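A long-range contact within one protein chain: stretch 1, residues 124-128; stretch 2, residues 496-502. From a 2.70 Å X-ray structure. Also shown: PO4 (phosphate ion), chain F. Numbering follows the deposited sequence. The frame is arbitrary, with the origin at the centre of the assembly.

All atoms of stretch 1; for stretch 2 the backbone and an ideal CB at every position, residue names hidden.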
ATOM      1  N   LYS B 124      17.615  -5.312   7.654  1.00 44.23           N
ATOM      2  CA  LYS B 124      18.425  -4.118   7.970  1.00 42.17           C
ATOM      3  C   LYS B 124      17.608  -3.070   8.799  1.00 47.37           C
ATOM      4  O   LYS B 124      18.204  -2.243   9.475  1.00 48.96           O
ATOM      5  CB  LYS B 124      19.081  -3.489   6.715  1.00 41.36           C
ATOM      6  CG  LYS B 124      18.119  -2.919   5.679  1.00 50.34           C
ATOM      7  CD  LYS B 124      18.850  -2.065   4.624  1.00 46.88           C
ATOM      8  CE  LYS B 124      19.417  -2.819   3.443  1.00 50.11           C
ATOM      9  NZ  LYS B 124      20.587  -2.093   2.841  1.00 70.60           N
ATOM     10  N   ARG B 125      16.279  -3.173   8.817  1.00 42.82           N
ATOM     11  CA  ARG B 125      15.376  -2.259   9.498  1.00 41.69           C
ATOM     12  C   ARG B 125      14.884  -2.803  10.823  1.00 48.27           C
ATOM     13  O   ARG B 125      15.172  -2.216  11.866  1.00 48.34           O
ATOM     14  CB  ARG B 125      14.162  -1.931   8.600  1.00 39.91           C
ATOM     15  CG  ARG B 125      14.470  -1.034   7.416  1.00 51.13           C
ATOM     16  CD  ARG B 125      13.243  -0.893   6.555  1.00 62.41           C
ATOM     17  NE  ARG B 125      12.999   0.480   6.095  1.00 69.35           N
ATOM     18  CZ  ARG B 125      13.478   0.973   4.958  1.00 74.44           C
ATOM     19  NH1 ARG B 125      14.262   0.238   4.190  1.00 63.77           N
ATOM     20  NH2 ARG B 125      13.193   2.214   4.592  1.00 60.69           N
ATOM     21  N   TYR B 126      14.132  -3.923  10.783  1.00 46.40           N
ATOM     22  CA  TYR B 126      13.492  -4.535  11.954  1.00 47.23           C
ATOM     23  C   TYR B 126      14.375  -5.545  12.726  1.00 53.43           C
ATOM     24  O   TYR B 126      14.058  -5.844  13.878  1.00 55.77           O
ATOM     25  CB  TYR B 126      12.193  -5.247  11.519  1.00 48.32           C
ATOM     26  CG  TYR B 126      11.275  -4.403  10.651  1.00 47.96           C
ATOM     27  CD1 TYR B 126      10.384  -3.496  11.218  1.00 48.95           C
ATOM     28  CD2 TYR B 126      11.282  -4.527   9.265  1.00 48.35           C
ATOM     29  CE1 TYR B 126       9.540  -2.717  10.427  1.00 47.34           C
ATOM     30  CE2 TYR B 126      10.430  -3.765   8.467  1.00 48.67           C
ATOM     31  CZ  TYR B 126       9.566  -2.857   9.052  1.00 49.72           C
ATOM     32  OH  TYR B 126       8.711  -2.124   8.271  1.00 44.20           O
ATOM     33  N   GLY B 127      15.431  -6.065  12.098  1.00 46.97           N
ATOM     34  CA  GLY B 127      16.301  -7.071  12.690  1.00 46.47           C
ATOM     35  C   GLY B 127      15.731  -8.413  12.330  1.00 52.25           C
ATOM     36  O   GLY B 127      15.485  -8.674  11.145  1.00 55.50           O
ATOM     37  N   GLY B 128      15.436  -9.237  13.320  1.00 46.32           N
ATOM     38  CA  GLY B 128      14.793 -10.513  13.037  1.00 46.73           C
ATOM     39  C   GLY B 128      13.390 -10.320  12.483  1.00 53.23           C
ATOM     40  O   GLY B 128      12.659  -9.428  12.924  1.00 55.21           O
ATOM     41  N   UNK B 496      18.118   1.907  17.097  1.00 43.11           N
ATOM     42  CA  UNK B 496      19.054   1.006  16.379  1.00 41.23           C
ATOM     43  C   UNK B 496      18.253  -0.074  15.635  1.00 47.42           C
ATOM     44  O   UNK B 496      18.812  -0.800  14.800  1.00 46.38           O
ATOM     45  CB  UNK B 496      20.045   0.360  17.349  1.00 41.23           C
ATOM     46  N   UNK B 497      16.907  -0.108  15.876  1.00 43.79           N
ATOM     47  CA  UNK B 497      15.954  -0.977  15.182  1.00 42.28           C
ATOM     48  C   UNK B 497      14.663  -0.230  14.909  1.00 45.45           C
ATOM     49  O   UNK B 497      14.270   0.615  15.714  1.00 47.47           O
ATOM     50  CB  UNK B 497      15.672  -2.239  16.000  1.00 42.28           C
ATOM     51  N   UNK B 498      14.006  -0.525  13.771  1.00 40.88           N
ATOM     52  CA  UNK B 498      12.709   0.062  13.357  1.00 40.29           C
ATOM     53  C   UNK B 498      11.562  -0.644  14.093  1.00 43.01           C
ATOM     54  O   UNK B 498      11.610  -1.871  14.200  1.00 43.98           O
ATOM     55  CB  UNK B 498      12.517  -0.052  11.843  1.00 40.29           C
ATOM     56  N   UNK B 499      10.533   0.056  14.636  1.00 39.84           N
ATOM     57  CA  UNK B 499       9.451  -0.691  15.327  1.00 39.99           C
ATOM     58  C   UNK B 499       8.636  -1.530  14.354  1.00 47.41           C
ATOM     59  O   UNK B 499       8.487  -1.179  13.173  1.00 47.85           O
ATOM     60  CB  UNK B 499       8.522   0.274  16.066  1.00 39.99           C
ATOM     61  N   UNK B 500       8.186  -2.679  14.828  1.00 44.93           N
ATOM     62  CA  UNK B 500       7.283  -3.518  14.055  1.00 45.43           C
ATOM     63  C   UNK B 500       5.925  -2.799  14.171  1.00 49.90           C
ATOM     64  O   UNK B 500       5.562  -2.378  15.282  1.00 47.73           O
ATOM     65  CB  UNK B 500       7.240  -4.961  14.562  1.00 45.43           C
ATOM     66  N   UNK B 501       5.188  -2.583  13.061  1.00 48.64           N
ATOM     67  CA  UNK B 501       3.878  -1.898  13.161  1.00 49.53           C
ATOM     68  C   UNK B 501       2.953  -2.532  14.210  1.00 54.01           C
ATOM     69  O   UNK B 501       2.858  -3.748  14.290  1.00 54.15           O
ATOM     70  CB  UNK B 501       3.180  -1.913  11.800  1.00 49.53           C
ATOM     71  N   UNK B 502       2.351  -1.703  15.058  1.00 52.18           N
ATOM     72  CA  UNK B 502       1.481  -2.084  16.179  1.00 53.82           C
ATOM     73  C   UNK B 502       0.403  -3.086  15.820  1.00 61.34           C
ATOM     74  O   UNK B 502       0.201  -4.047  16.564  1.00 61.67           O
ATOM     75  CB  UNK B 502       0.815  -0.834  16.759  1.00 53.82           C
TER
HETATM   76  P   PO4 F 601      13.460   1.409  -0.016  1.00107.86           P
HETATM   77  O1  PO4 F 601      13.808   1.831   1.502  1.00113.93           O
HETATM   78  O2  PO4 F 601      11.882   1.023  -0.190  1.00111.07           O
HETATM   79  O3  PO4 F 601      14.115   2.477  -1.059  1.00112.31           O
HETATM   80  O4  PO4 F 601      14.251   0.088  -0.368  1.00115.80           O

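Position 496 points its CA-to-CB bond away from stretch 1, and nothing of that stretch lies within 5.5 Å of its ideal CB. The contact sets no preference here, so almost any side chain would suit. The deposited residue is Y496, whose ring stays clear of stretch 1.

Position 497 has an extended backbone, with phi/psi of -141/146. Its CA-to-CB bond runs sideways. The ideal CB lies 4.2 Å from R125 O and 4.5 Å from Y126 O. Beyond them is G127, which leaves the helix with positive phi and has no side chain, so there is room along the backbone. A medium-sized apolar chain would fit. The residue is L497, with chi1 m and chi2 t. Its CD2 comes 3.7 Å from G127 N and 3.6 Å from R125 O. A CB on G127 would sit only 3.2 Å from L497 CD2.

Position 498 is where the backbones come closest: its CA is 4.9 Å from Y126 CA. CA-to-CB points toward stretch 1, and the ideal CB is 3.4 Å from R125 O and 4.1 Å from Y126 CD1. The backbone N donates to R125 O at 2.8 Å, nearly straight at 172°. This bond needs a backbone N-H, so any residue except proline could make it. The space beside the carbonyl and ring favours a small chain: serine, threonine, alanine or valine are all plausible, and a hydroxyl could add a donor. The residue is T498, chi1 m. Its OG1 gives R125 O a weak hydrogen bond at 3.4 Å, while its CG2 packs 3.7 Å from Y126 CE1.

Position 499 turns its CB away, and no stretch 1 atom lies within 5.5 Å of it. Phi of -68 permits proline. The residue is P499. Its contact is made by the backbone: P499 O lies 3.3 Å from Y126 CE1, at the ring edge.

Position 500 points sideways, with its ideal CB 4.8 Å from Y126 CD1. An apolar chain of modest size would suit the ring. The residue is V500, chi1 t, whose CG2 packs 4.2 Å from Y126 CD1.

Position 501 also points sideways, with no stretch 1 atom within 5.5 Å of its ideal CB. Phi of -52 allows proline, though other residues would fit. The residue is P501, at the N-cap position before a helix. Its CD makes an apolar contact with Y126 CE1 at 4.3 Å.

Position 502 is out of reach of stretch 1, so the contact leaves its identity free. The residue is H502.

Stretch 2 496-502: YLTPVPH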
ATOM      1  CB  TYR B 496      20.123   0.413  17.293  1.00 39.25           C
ATOM      2  CG  TYR B 496      21.255   1.374  17.598  1.00 39.31           C
ATOM      3  CD1 TYR B 496      21.884   2.093  16.584  1.00 39.10           C
ATOM      4  CD2 TYR B 496      21.714   1.549  18.898  1.00 42.70           C
ATOM      5  CE1 TYR B 496      22.907   2.994  16.865  1.00 39.72           C
ATOM      6  CE2 TYR B 496      22.724   2.474  19.195  1.00 44.05           C
ATOM      7  CZ  TYR B 496      23.334   3.173  18.173  1.00 46.55           C
ATOM      8  OH  TYR B 496      24.334   4.061  18.479  1.00 46.25           O
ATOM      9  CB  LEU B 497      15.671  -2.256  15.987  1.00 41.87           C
ATOM     10  CG  LEU B 497      16.749  -3.357  15.961  1.00 45.79           C
ATOM     11  CD1 LEU B 497      16.281  -4.566  16.735  1.00 46.43           C
ATOM     12  CD2 LEU B 497      17.101  -3.779  14.498  1.00 44.42           C
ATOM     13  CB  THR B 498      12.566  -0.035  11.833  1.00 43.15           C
ATOM     14  OG1 THR B 498      13.621   0.731  11.276  1.00 53.81           O
ATOM     15  CG2 THR B 498      11.221   0.498  11.309  1.00 32.65           C
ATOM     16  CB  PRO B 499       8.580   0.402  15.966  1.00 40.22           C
ATOM     17  CG  PRO B 499       8.928   1.646  15.326  1.00 42.27           C
ATOM     18  CD  PRO B 499      10.243   1.510  14.606  1.00 39.14           C
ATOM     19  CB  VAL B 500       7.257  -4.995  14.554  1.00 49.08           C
ATOM     20  CG1 VAL B 500       6.155  -5.802  13.874  1.00 49.43           C
ATOM     21  CG2 VAL B 500       8.618  -5.672  14.385  1.00 48.08           C
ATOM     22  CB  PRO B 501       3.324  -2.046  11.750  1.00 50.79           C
ATOM     23  CG  PRO B 501       4.526  -2.093  10.920  1.00 53.69           C
ATOM     24  CD  PRO B 501       5.479  -2.944  11.669  1.00 49.33           C
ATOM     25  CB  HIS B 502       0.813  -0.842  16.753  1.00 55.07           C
ATOM     26  CG  HIS B 502      -0.096  -1.113  17.915  1.00 60.44           C
ATOM     27  ND1 HIS B 502       0.405  -1.404  19.178  1.00 62.45           N
ATOM     28  CD2 HIS B 502      -1.450  -1.141  17.966  1.00 63.16           C
ATOM     29  CE1 HIS B 502      -0.650  -1.533  19.954  1.00 62.30           C
ATOM     30  NE2 HIS B 502      -1.789  -1.406  19.266  1.00 63.22           N
TER
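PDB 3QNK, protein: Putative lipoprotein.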